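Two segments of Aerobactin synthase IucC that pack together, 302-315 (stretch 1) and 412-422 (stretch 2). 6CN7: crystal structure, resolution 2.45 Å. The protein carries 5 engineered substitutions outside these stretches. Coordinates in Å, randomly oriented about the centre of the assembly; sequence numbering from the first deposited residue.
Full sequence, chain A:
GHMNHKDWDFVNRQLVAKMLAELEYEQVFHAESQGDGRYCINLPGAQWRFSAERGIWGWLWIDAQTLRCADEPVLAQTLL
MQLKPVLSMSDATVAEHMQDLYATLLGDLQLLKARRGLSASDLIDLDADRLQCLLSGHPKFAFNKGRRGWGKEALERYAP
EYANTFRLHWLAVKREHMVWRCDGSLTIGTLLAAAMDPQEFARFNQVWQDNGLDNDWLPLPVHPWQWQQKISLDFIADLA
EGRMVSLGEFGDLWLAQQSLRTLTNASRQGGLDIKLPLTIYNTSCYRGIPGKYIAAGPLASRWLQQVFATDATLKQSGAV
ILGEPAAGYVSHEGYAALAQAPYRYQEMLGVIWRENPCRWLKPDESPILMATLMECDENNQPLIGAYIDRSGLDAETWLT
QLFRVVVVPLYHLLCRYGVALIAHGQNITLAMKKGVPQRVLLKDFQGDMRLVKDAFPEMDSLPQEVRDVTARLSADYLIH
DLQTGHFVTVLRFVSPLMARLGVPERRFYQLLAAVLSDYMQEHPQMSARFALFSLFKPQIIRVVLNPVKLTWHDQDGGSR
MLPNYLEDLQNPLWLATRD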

# COMPACT_ATOMS: atom_id res chain seq x y z
N ARG A 302 -34.30 -1.09 -14.18
CA ARG A 302 -35.68 -0.66 -14.30
C ARG A 302 -36.41 -1.40 -15.41
O ARG A 302 -37.61 -1.65 -15.31
CB ARG A 302 -35.73 0.85 -14.55
N TRP A 303 -35.69 -1.76 -16.48
CA TRP A 303 -36.32 -2.47 -17.59
C TRP A 303 -36.58 -3.93 -17.24
O TRP A 303 -37.67 -4.45 -17.48
CB TRP A 303 -35.45 -2.36 -18.84
CG TRP A 303 -36.10 -2.95 -20.06
CD1 TRP A 303 -37.06 -2.38 -20.83
CD2 TRP A 303 -35.84 -4.24 -20.63
NE1 TRP A 303 -37.41 -3.22 -21.86
CE2 TRP A 303 -36.67 -4.37 -21.76
CE3 TRP A 303 -34.97 -5.29 -20.31
CZ2 TRP A 303 -36.67 -5.51 -22.56
CZ3 TRP A 303 -34.97 -6.42 -21.10
CH2 TRP A 303 -35.82 -6.52 -22.21
N LEU A 304 -35.58 -4.60 -16.66
CA LEU A 304 -35.76 -6.00 -16.29
C LEU A 304 -36.82 -6.16 -15.20
O LEU A 304 -37.57 -7.14 -15.19
CB LEU A 304 -34.43 -6.60 -15.83
CG LEU A 304 -33.40 -6.85 -16.93
CD1 LEU A 304 -32.07 -7.25 -16.31
CD2 LEU A 304 -33.88 -7.91 -17.91
N GLN A 305 -36.89 -5.20 -14.27
CA GLN A 305 -37.93 -5.24 -13.25
C GLN A 305 -39.31 -5.20 -13.89
O GLN A 305 -40.22 -5.93 -13.47
CB GLN A 305 -37.75 -4.08 -12.27
CG GLN A 305 -36.56 -4.27 -11.34
CD GLN A 305 -36.26 -3.03 -10.51
OE1 GLN A 305 -36.49 -1.91 -10.94
NE2 GLN A 305 -35.75 -3.25 -9.30
N GLN A 306 -39.49 -4.36 -14.91
CA GLN A 306 -40.77 -4.31 -15.61
C GLN A 306 -41.06 -5.61 -16.36
O GLN A 306 -42.22 -6.02 -16.45
CB GLN A 306 -40.79 -3.13 -16.59
N VAL A 307 -40.03 -6.27 -16.89
CA VAL A 307 -40.24 -7.52 -17.62
C VAL A 307 -40.68 -8.62 -16.66
O VAL A 307 -41.65 -9.34 -16.93
CB VAL A 307 -38.95 -7.91 -18.38
CG1 VAL A 307 -39.11 -9.28 -19.03
CG2 VAL A 307 -38.61 -6.86 -19.43
N PHE A 308 -39.98 -8.76 -15.54
CA PHE A 308 -40.32 -9.80 -14.57
C PHE A 308 -41.68 -9.57 -13.94
O PHE A 308 -42.35 -10.53 -13.54
CB PHE A 308 -39.24 -9.88 -13.49
CG PHE A 308 -38.00 -10.61 -13.93
CD1 PHE A 308 -37.50 -10.45 -15.22
CD2 PHE A 308 -37.32 -11.44 -13.06
CE1 PHE A 308 -36.37 -11.12 -15.63
CE2 PHE A 308 -36.18 -12.11 -13.47
CZ PHE A 308 -35.71 -11.95 -14.75
N ALA A 309 -42.12 -8.31 -13.84
CA ALA A 309 -43.44 -8.02 -13.29
C ALA A 309 -44.54 -8.34 -14.29
O ALA A 309 -45.61 -8.82 -13.91
CB ALA A 309 -43.51 -6.55 -12.87
N THR A 310 -44.30 -8.08 -15.58
CA THR A 310 -45.32 -8.28 -16.60
C THR A 310 -45.39 -9.73 -17.04
O THR A 310 -46.47 -10.33 -17.05
CB THR A 310 -45.02 -7.37 -17.81
OG1 THR A 310 -45.10 -6.00 -17.41
CG2 THR A 310 -46.01 -7.63 -18.95
N ASP A 311 -44.25 -10.31 -17.41
CA ASP A 311 -44.23 -11.67 -17.95
C ASP A 311 -44.79 -12.66 -16.93
O ASP A 311 -44.31 -12.75 -15.80
CB ASP A 311 -42.80 -12.04 -18.33
CG ASP A 311 -42.73 -13.37 -19.04
OD1 ASP A 311 -42.64 -14.41 -18.35
OD2 ASP A 311 -42.77 -13.38 -20.29
N ALA A 312 -45.80 -13.43 -17.35
CA ALA A 312 -46.46 -14.35 -16.44
C ALA A 312 -45.53 -15.49 -16.02
O ALA A 312 -45.51 -15.89 -14.85
CB ALA A 312 -47.73 -14.91 -17.08
N THR A 313 -44.75 -16.02 -16.96
CA THR A 313 -43.82 -17.10 -16.63
C THR A 313 -42.81 -16.64 -15.58
O THR A 313 -42.48 -17.40 -14.66
CB THR A 313 -43.10 -17.57 -17.89
OG1 THR A 313 -44.06 -18.04 -18.84
CG2 THR A 313 -42.12 -18.70 -17.57
N LEU A 314 -42.31 -15.41 -15.70
CA LEU A 314 -41.37 -14.89 -14.72
C LEU A 314 -42.07 -14.46 -13.44
O LEU A 314 -41.50 -14.59 -12.35
CB LEU A 314 -40.59 -13.72 -15.32
CG LEU A 314 -39.81 -14.08 -16.59
CD1 LEU A 314 -39.30 -12.84 -17.29
CD2 LEU A 314 -38.64 -15.00 -16.25
N LYS A 315 -43.30 -13.95 -13.55
CA LYS A 315 -44.09 -13.66 -12.36
C LYS A 315 -44.32 -14.93 -11.54
O LYS A 315 -44.19 -14.93 -10.31
CB LYS A 315 -45.42 -13.03 -12.77
CG LYS A 315 -46.24 -12.42 -11.65
CD LYS A 315 -47.44 -11.66 -12.22
CE LYS A 315 -48.33 -11.08 -11.14
NZ LYS A 315 -49.46 -10.30 -11.72
N HIS A 412 -36.12 -18.79 -19.90
CA HIS A 412 -37.25 -18.08 -20.49
C HIS A 412 -36.86 -16.66 -20.88
O HIS A 412 -37.18 -16.19 -21.98
CB HIS A 412 -38.42 -18.07 -19.51
CG HIS A 412 -39.60 -17.29 -19.99
ND1 HIS A 412 -40.38 -17.68 -21.06
CD2 HIS A 412 -40.15 -16.13 -19.54
CE1 HIS A 412 -41.35 -16.80 -21.25
NE2 HIS A 412 -41.23 -15.85 -20.34
N LEU A 413 -36.16 -15.95 -19.98
CA LEU A 413 -35.67 -14.62 -20.31
C LEU A 413 -34.88 -14.63 -21.61
O LEU A 413 -35.03 -13.74 -22.45
CB LEU A 413 -34.82 -14.08 -19.16
CG LEU A 413 -34.26 -12.66 -19.31
CD1 LEU A 413 -35.38 -11.64 -19.42
CD2 LEU A 413 -33.35 -12.33 -18.13
N LEU A 414 -34.04 -15.66 -21.79
CA LEU A 414 -33.20 -15.73 -22.99
C LEU A 414 -34.04 -16.00 -24.24
O LEU A 414 -33.92 -15.28 -25.24
CB LEU A 414 -32.14 -16.82 -22.82
CG LEU A 414 -31.33 -17.18 -24.06
CD1 LEU A 414 -30.57 -15.97 -24.59
CD2 LEU A 414 -30.38 -18.33 -23.77
N CYS A 415 -34.88 -17.03 -24.20
CA CYS A 415 -35.57 -17.46 -25.42
C CYS A 415 -36.64 -16.48 -25.86
O CYS A 415 -36.91 -16.36 -27.06
CB CYS A 415 -36.17 -18.85 -25.21
SG CYS A 415 -34.95 -20.12 -24.85
N ARG A 416 -37.27 -15.78 -24.92
CA ARG A 416 -38.34 -14.85 -25.25
C ARG A 416 -37.82 -13.45 -25.55
O ARG A 416 -38.29 -12.80 -26.49
CB ARG A 416 -39.36 -14.80 -24.11
CG ARG A 416 -40.45 -13.72 -24.26
CD ARG A 416 -41.80 -14.33 -24.52
NE ARG A 416 -42.88 -13.34 -24.54
CZ ARG A 416 -43.79 -13.19 -23.58
NH1 ARG A 416 -43.79 -13.96 -22.50
NH2 ARG A 416 -44.72 -12.25 -23.71
N TYR A 417 -36.86 -12.96 -24.76
CA TYR A 417 -36.40 -11.59 -24.87
C TYR A 417 -34.98 -11.48 -25.41
O TYR A 417 -34.47 -10.36 -25.53
CB TYR A 417 -36.48 -10.91 -23.50
CG TYR A 417 -37.87 -10.93 -22.90
CD1 TYR A 417 -38.86 -10.07 -23.37
CD2 TYR A 417 -38.20 -11.80 -21.88
CE1 TYR A 417 -40.13 -10.08 -22.84
CE2 TYR A 417 -39.47 -11.82 -21.34
CZ TYR A 417 -40.43 -10.96 -21.82
OH TYR A 417 -41.70 -10.97 -21.29
N GLY A 418 -34.33 -12.59 -25.73
CA GLY A 418 -32.98 -12.54 -26.26
C GLY A 418 -31.98 -11.92 -25.32
O GLY A 418 -31.01 -11.30 -25.77
N VAL A 419 -32.18 -12.07 -24.01
CA VAL A 419 -31.35 -11.45 -22.99
C VAL A 419 -30.66 -12.55 -22.20
O VAL A 419 -31.31 -13.51 -21.77
CB VAL A 419 -32.17 -10.55 -22.05
CG1 VAL A 419 -31.30 -9.99 -20.93
CG2 VAL A 419 -32.83 -9.42 -22.83
N ALA A 420 -29.34 -12.42 -22.02
CA ALA A 420 -28.55 -13.38 -21.26
C ALA A 420 -28.00 -12.72 -20.00
O ALA A 420 -27.56 -11.57 -20.04
CB ALA A 420 -27.41 -13.94 -22.10
N LEU A 421 -28.01 -13.47 -18.90
CA LEU A 421 -27.49 -13.01 -17.62
C LEU A 421 -26.50 -14.03 -17.09
O LEU A 421 -26.76 -15.23 -17.12
CB LEU A 421 -28.62 -12.80 -16.60
CG LEU A 421 -29.71 -11.79 -16.94
CD1 LEU A 421 -30.83 -11.85 -15.91
CD2 LEU A 421 -29.14 -10.38 -17.03
N ILE A 422 -25.35 -13.54 -16.61
CA ILE A 422 -24.37 -14.43 -15.99
C ILE A 422 -25.01 -15.11 -14.79
O ILE A 422 -25.61 -14.46 -13.93
CB ILE A 422 -23.11 -13.65 -15.60

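The contact divides by chemistry along stretch 1: an apolar run on the helix 302-310, then a single buried carboxylate at the break that follows, then two residues of the next helix that pack on an imidazole. The helix axis crosses that of 412-417 at 95° and comes no nearer than 12.5 Å, so side chains, not backbones, span the gap.

Trp303 is the first residue of stretch 1 to make contact. Its CA-to-CB bond points sideways, but with chi1 at t the indole end comes nearer, and CZ3 lies 4.1 Å from Val419 CG2, which sits at the ring edge. One residue on, Leu304 points toward stretch 2 and touches both the helix and the strand: its CD2 is 4.3 Å from Leu413 CD1 and 4.5 Å from Val419 CG1, while its CD1 is 4.3 Å from Leu421 CD2. The two methyls of Leu304 thus meet three partners, CD2 facing Leu413 and Val419 and CD1 facing Leu421.

Val307, one turn later, aims directly at the other stretch. Val307 CG1 lies over the face of the Tyr417 ring, 3.7 Å from the centroid and 24° off the normal, a CH-pi contact; the same methyl is 4.4 Å from Leu413 CD1. Phe308 points sideways yet brings its CE1 to 4.0 Å from Leu413 CD1, which meets the ring at its edge. Leu413 CD1 therefore serves as a common apolar partner for Leu304, Val307 and Phe308.

Asp311 is the polar hub. It is the first residue to leave helical phi/psi, and it also occupies the N-cap of the following helix, Asp311 OD1 accepting from Leu314 N at 2.9 Å. The carboxylate is buried, and stretch 2 supplies it with three partners. His412 NE2 donates to Asp311 OD2 at 2.9 Å with a nearly straight 170° angle, and more weakly to Asp311 OD1 at 2.8 Å, where the angle falls to 123°. Tyr417 OH donates to Asp311 OD2 at 2.8 Å, and Arg416 NH1 forms a salt bridge with Asp311 OD2 at 2.5 Å. The cap and the interhelical polar network are thus built from one side chain.

Beyond the hub, the second helix packs against one face and the edge of the histidine ring. Thr313 CB lies over one face of the His412 ring, 3.7 Å from the centroid, another CH-pi contact, while Leu314 CG meets the ring edge, 3.6 Å from His412 CD2. Leu314 CD1 also reaches Tyr417 CE2 at 4.2 Å. The rule to read here is that the two side chains that donate to the carboxylate, His412 and Tyr417, are also packed by carbon atoms of Val307, Thr313 and Leu314.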